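Local coordinates for conserved protein (Methanothermobacter thermautotrophicus, PDB 1I36) that is of unknown function but binds NADP and resembles 3-hydroxyacid dehydrogenases in structure, and so may be an oxidoreductase, at the interface of chains A and B. Sequence-based numbering; all coordinates share one arbitrary frame. Chains: chain A/B, Conserved hypothetical protein MTH1747.

Contact 1: the interface of chains A and B. Residues chain A 179-180, 183, 185, 189; chain B 157-158, 161, 229.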
ATOM      1  N   ALA A 179      -4.264 -10.253  11.755  1.00 25.05           N
ATOM      2  CA  ALA A 179      -3.805 -10.066  13.116  1.00 25.32           C
ATOM      3  C   ALA A 179      -4.892  -9.283  13.863  1.00 25.54           C
ATOM      4  O   ALA A 179      -5.231  -9.639  14.984  1.00 24.36           O
ATOM      5  CB  ALA A 179      -2.492  -9.307  13.137  1.00 27.09           C
ATOM      6  N   ALA A 180      -5.438  -8.230  13.234  1.00 23.43           N
ATOM      7  CA  ALA A 180      -6.493  -7.404  13.827  1.00 22.61           C
ATOM      8  C   ALA A 180      -7.705  -8.243  14.196  1.00 25.39           C
ATOM      9  O   ALA A 180      -8.356  -8.022  15.230  1.00 24.46           O
ATOM     10  CB  ALA A 180      -6.925  -6.284  12.851  1.00 22.49           C
ATOM     11  N   LEU A 183      -7.621 -10.241  17.406  1.00 29.84           N
ATOM     12  CA  LEU A 183      -7.781  -9.400  18.578  1.00 29.30           C
ATOM     13  C   LEU A 183      -9.187  -8.834  18.634  1.00 30.09           C
ATOM     14  O   LEU A 183      -9.565  -8.183  19.608  1.00 29.74           O
ATOM     15  CB  LEU A 183      -6.745  -8.258  18.556  1.00 28.83           C
ATOM     16  CG  LEU A 183      -5.269  -8.646  18.692  1.00 30.25           C
ATOM     17  CD1 LEU A 183      -4.351  -7.444  18.421  1.00 29.81           C
ATOM     18  CD2 LEU A 183      -5.022  -9.214  20.110  1.00 30.80           C
ATOM     19  N   LEU A 185     -10.299  -6.616  16.477  1.00 24.20           N
ATOM     20  CA  LEU A 185     -10.156  -5.200  16.126  1.00 22.98           C
ATOM     21  C   LEU A 185     -10.147  -4.849  14.624  1.00 22.72           C
ATOM     22  O   LEU A 185      -9.834  -3.711  14.254  1.00 22.40           O
ATOM     23  CB  LEU A 185      -8.843  -4.684  16.734  1.00 23.40           C
ATOM     24  CG  LEU A 185      -8.686  -4.895  18.248  1.00 22.80           C
ATOM     25  CD1 LEU A 185      -7.281  -4.457  18.714  1.00 21.62           C
ATOM     26  CD2 LEU A 185      -9.764  -4.082  18.947  1.00 23.16           C
ATOM     27  N   VAL A 189      -9.396  -1.136  12.923  1.00 19.19           N
ATOM     28  CA  VAL A 189      -8.237  -0.867  12.093  1.00 19.63           C
ATOM     29  C   VAL A 189      -8.698  -0.328  10.736  1.00 19.15           C
ATOM     30  O   VAL A 189      -8.172   0.672  10.253  1.00 20.71           O
ATOM     31  CB  VAL A 189      -7.361  -2.106  11.931  1.00 21.08           C
ATOM     32  CG1 VAL A 189      -6.197  -1.813  10.947  1.00 21.28           C
ATOM     33  CG2 VAL A 189      -6.783  -2.497  13.326  1.00 23.31           C
TER
ATOM     34  N   ALA B 157      -2.886  -1.218  20.218  1.00 14.52           N
ATOM     35  CA  ALA B 157      -2.782  -2.230  19.170  1.00 17.74           C
ATOM     36  C   ALA B 157      -3.319  -1.668  17.828  1.00 18.80           C
ATOM     37  O   ALA B 157      -2.743  -1.919  16.782  1.00 21.81           O
ATOM     38  CB  ALA B 157      -3.562  -3.550  19.575  1.00 13.25           C
ATOM     39  N   ILE B 158      -4.422  -0.923  17.859  1.00 18.27           N
ATOM     40  CA  ILE B 158      -5.010  -0.378  16.634  1.00 17.79           C
ATOM     41  C   ILE B 158      -4.027   0.603  16.020  1.00 18.98           C
ATOM     42  O   ILE B 158      -3.794   0.615  14.811  1.00 17.96           O
ATOM     43  CB  ILE B 158      -6.360   0.336  16.925  1.00 18.08           C
ATOM     44  CG1 ILE B 158      -7.407  -0.676  17.394  1.00 15.66           C
ATOM     45  CG2 ILE B 158      -6.815   1.128  15.705  1.00 14.79           C
ATOM     46  CD1 ILE B 158      -8.656  -0.013  18.065  1.00 17.35           C
ATOM     47  N   LEU B 161      -1.111  -1.453  14.554  1.00 19.41           N
ATOM     48  CA  LEU B 161      -1.530  -2.169  13.352  1.00 19.63           C
ATOM     49  C   LEU B 161      -1.687  -1.240  12.163  1.00 21.37           C
ATOM     50  O   LEU B 161      -1.357  -1.624  11.049  1.00 22.80           O
ATOM     51  CB  LEU B 161      -2.829  -2.949  13.575  1.00 19.40           C
ATOM     52  CG  LEU B 161      -2.723  -4.190  14.468  1.00 18.48           C
ATOM     53  CD1 LEU B 161      -4.071  -4.637  14.957  1.00 20.46           C
ATOM     54  CD2 LEU B 161      -2.038  -5.297  13.753  1.00 23.81           C
ATOM     55  N   MET B 229       4.584  -7.867  18.514  1.00 37.40           N
ATOM     56  CA  MET B 229       3.160  -7.869  18.832  1.00 36.78           C
ATOM     57  C   MET B 229       2.365  -8.821  17.930  1.00 36.85           C
ATOM     58  O   MET B 229       1.494  -9.558  18.403  1.00 35.51           O
ATOM     59  CB  MET B 229       2.585  -6.455  18.802  1.00 40.74           C
ATOM     60  CG  MET B 229       2.295  -5.911  17.443  1.00 45.86           C
ATOM     61  SD  MET B 229       0.575  -5.411  17.289  1.00 46.54           S
ATOM     62  CE  MET B 229      -0.187  -6.964  17.068  1.00 39.16           C
TER
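B:Leu161 pushes its forked end between A:Ala179, A:Ala180 and A:Val189, a worked example of how one branched side chain can serve several neighbours across the interface of two copies of one protein. Its two methyls divide the work. CD1 lies 3.8 Å from CG2 of A:Val189 and comes equally near the backbone CA of A:Ala180, while CD2 turns towards the other alanine, 4.1 Å from CB of A:Ala179. The small alanine side chains let the leucine methyls come close to the surface of the opposing helix, and CD1 packs against backbone carbon as well as side chain. With CG anti to the carbonyl carbon (chi1 -71°), B:Leu161 holds its fork so that CD1 faces A:Val189 and A:Ala180 and CD2 faces A:Ala179. The side chain of A:Val189 crosses that of B:Leu161 at about a right angle, and the valine CG2 also touches CB of B:Leu161 at 4.0 Å, so this one valine methyl packs against both the root and a tip of the leucine.

A second group of apolar contacts forms around A:Leu185. Its CD1 sits 3.9 Å from CB of B:Ala157 and 4.0 Å from CG1 of B:Ile158, the isoleucine crossing it nearly at right angles. A:Leu183 brings its own CD1 to the same alanine methyl, at 4.1 Å, so that CB of B:Ala157 is shared by two leucine tips. The thioether B:Met229 approaches more loosely, its terminal CE 4.4 Å from CD1 of A:Leu183.

In the fold, chain A supplies the C-terminal end of the long helix 154-182, the turn that follows it and the start of the short helix 186-194. Chain B answers with the first turns of its own helix 154-182, backed by B:Met229 from helix 216-233, so the end of one long helix is packed against the beginning of its twin.

Contact 2: the interface of chains A and B. Residues chain A 161, 230, 233-234; chain B 175, 178-179, 182.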
ATOM      1  N   LEU A 161       5.441  -3.429 -12.694  1.00 12.07           N
ATOM      2  CA  LEU A 161       5.660  -2.633 -11.480  1.00 14.05           C
ATOM      3  C   LEU A 161       4.354  -2.285 -10.785  1.00 15.53           C
ATOM      4  O   LEU A 161       4.267  -2.356  -9.547  1.00 15.69           O
ATOM      5  CB  LEU A 161       6.479  -1.387 -11.795  1.00 15.31           C
ATOM      6  CG  LEU A 161       7.931  -1.776 -12.104  1.00 17.12           C
ATOM      7  CD1 LEU A 161       8.690  -0.608 -12.705  1.00 19.78           C
ATOM      8  CD2 LEU A 161       8.617  -2.256 -10.829  1.00 19.36           C
ATOM      9  N   LEU A 230      11.227  -8.286 -11.540  1.00 19.65           N
ATOM     10  CA  LEU A 230      11.932  -7.327 -10.717  1.00 18.77           C
ATOM     11  C   LEU A 230      13.423  -7.665 -10.643  1.00 17.62           C
ATOM     12  O   LEU A 230      14.257  -6.765 -10.568  1.00 17.19           O
ATOM     13  CB  LEU A 230      11.364  -7.309  -9.293  1.00 21.07           C
ATOM     14  CG  LEU A 230      10.189  -6.399  -8.995  1.00 24.11           C
ATOM     15  CD1 LEU A 230       9.849  -6.560  -7.498  1.00 22.88           C
ATOM     16  CD2 LEU A 230      10.593  -4.925  -9.324  1.00 19.04           C
ATOM     17  N   VAL A 233      16.028  -6.099 -12.937  1.00 20.38           N
ATOM     18  CA  VAL A 233      16.443  -4.719 -12.686  1.00 21.62           C
ATOM     19  C   VAL A 233      17.095  -4.430 -11.325  1.00 22.19           C
ATOM     20  O   VAL A 233      18.019  -3.609 -11.239  1.00 21.88           O
ATOM     21  CB  VAL A 233      15.244  -3.749 -13.003  1.00 23.77           C
ATOM     22  CG1 VAL A 233      14.006  -4.219 -12.358  1.00 24.60           C
ATOM     23  CG2 VAL A 233      15.536  -2.343 -12.578  1.00 26.10           C
ATOM     24  N   ILE A 234      16.618  -5.074 -10.258  1.00 20.34           N
ATOM     25  CA  ILE A 234      17.183  -4.859  -8.909  1.00 22.43           C
ATOM     26  C   ILE A 234      17.325  -6.208  -8.175  1.00 21.89           C
ATOM     27  O   ILE A 234      17.112  -7.262  -8.764  1.00 20.38           O
ATOM     28  CB  ILE A 234      16.238  -3.958  -8.037  1.00 20.97           C
ATOM     29  CG1 ILE A 234      14.872  -4.629  -7.866  1.00 22.06           C
ATOM     30  CG2 ILE A 234      15.990  -2.619  -8.708  1.00 20.47           C
ATOM     31  CD1 ILE A 234      13.943  -3.977  -6.787  1.00 20.06           C
TER
ATOM     32  N   GLU B 175      10.680   0.172  -2.923  1.00 18.94           N
ATOM     33  CA  GLU B 175      11.267  -0.859  -3.760  1.00 18.14           C
ATOM     34  C   GLU B 175      10.719  -0.752  -5.188  1.00 19.38           C
ATOM     35  O   GLU B 175      11.488  -0.730  -6.140  1.00 19.33           O
ATOM     36  CB  GLU B 175      11.044  -2.250  -3.179  1.00 19.37           C
ATOM     37  CG  GLU B 175      11.641  -3.330  -4.045  1.00 21.84           C
ATOM     38  CD  GLU B 175      11.912  -4.590  -3.303  1.00 21.10           C
ATOM     39  OE1 GLU B 175      10.981  -5.401  -3.125  1.00 21.08           O
ATOM     40  OE2 GLU B 175      13.082  -4.802  -2.943  1.00 21.65           O
ATOM     41  N   THR B 178      12.294   2.307  -6.886  1.00 19.70           N
ATOM     42  CA  THR B 178      13.723   2.240  -7.166  1.00 22.40           C
ATOM     43  C   THR B 178      13.920   1.453  -8.446  1.00 21.20           C
ATOM     44  O   THR B 178      14.822   1.741  -9.231  1.00 20.57           O
ATOM     45  CB  THR B 178      14.584   1.648  -5.999  1.00 27.65           C
ATOM     46  OG1 THR B 178      14.215   0.286  -5.730  1.00 36.00           O
ATOM     47  CG2 THR B 178      14.390   2.450  -4.755  1.00 27.39           C
ATOM     48  N   ALA B 179      13.088   0.437  -8.654  1.00 19.57           N
ATOM     49  CA  ALA B 179      13.176  -0.353  -9.887  1.00 17.53           C
ATOM     50  C   ALA B 179      12.720   0.530 -11.054  1.00 18.07           C
ATOM     51  O   ALA B 179      13.377   0.592 -12.091  1.00 19.65           O
ATOM     52  CB  ALA B 179      12.308  -1.630  -9.780  1.00 16.01           C
ATOM     53  N   ARG B 182      15.527   2.974 -12.037  1.00 24.45           N
ATOM     54  CA  ARG B 182      16.596   2.421 -12.860  1.00 26.47           C
ATOM     55  C   ARG B 182      16.277   2.423 -14.352  1.00 25.51           C
ATOM     56  O   ARG B 182      17.183   2.499 -15.175  1.00 26.77           O
ATOM     57  CB  ARG B 182      16.992   1.032 -12.382  1.00 29.56           C
ATOM     58  CG  ARG B 182      17.872   1.156 -11.176  1.00 35.22           C
ATOM     59  CD  ARG B 182      18.284  -0.139 -10.621  1.00 40.84           C
ATOM     60  NE  ARG B 182      18.948   0.044  -9.331  1.00 44.86           N
ATOM     61  CZ  ARG B 182      19.559  -0.936  -8.672  1.00 48.27           C
ATOM     62  NH1 ARG B 182      19.596  -2.163  -9.186  1.00 47.33           N
ATOM     63  NH2 ARG B 182      20.104  -0.700  -7.482  1.00 50.49           N
TER
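The main-chain carbonyl O of A:Val233 accepts a hydrogen bond from NH1 of the B:Arg182 guanidinium, 3.0 Å long and bent to 148° at the hydrogen. In this protein, which resembles the 3-hydroxyacid dehydrogenases, the bond ties the last residue of the long helix 154-182 to a loop of the partner. NH1 approaches in the carbonyl plane, on a lone pair, and the oxygen lies near the guanidinium plane, 15° out of it. The arginine chain is extended from CG to NE, and its length also serves for packing: CB touches CG2 of A:Val233 at 3.7 Å, and CD lies 3.9 Å from CG2 of A:Ile234.

A:Ile234 lies across the partner helix, its two branches taking different neighbours. CG2 rests over CA of B:Ala179, whereas CD1 presses on the aliphatic CG of B:Glu175, 3.6 Å away. The chi1 of 61° puts CG1 between the backbone N and the carbonyl carbon, which sends CD1 towards the glutamate while CG2 faces the alanine and arginine. The hydroxyl OG1 of B:Thr178 donates a hydrogen bond, 2.9 Å long, to the main-chain O of B:Glu175 one turn earlier in the same helix.

CB of B:Ala179 meets three methyls of chain A: CD2 of A:Leu230 at 3.7 Å, CD2 of A:Leu161 at 3.9 Å and CG1 of A:Val233.

Contact 1 and contact 2 lie about 31 Å apart, measured between the centres of their C-alpha atoms, yet both draw on helix 154-182 of each chain. The pairing of B:Leu161 with A:Ala179 in contact 1 returns in contact 2 as A:Leu161 with B:Ala179. Because the interface is two-fold symmetric, contact 2 borders, and partly overlaps, the symmetry-related copy of contact 1, and the long helices are held to the partner at both ends. This suggests a reciprocal, helix-based dimer, in keeping with the interchain disulfide at Cys241, although the structure alone does not show that it is the functional form.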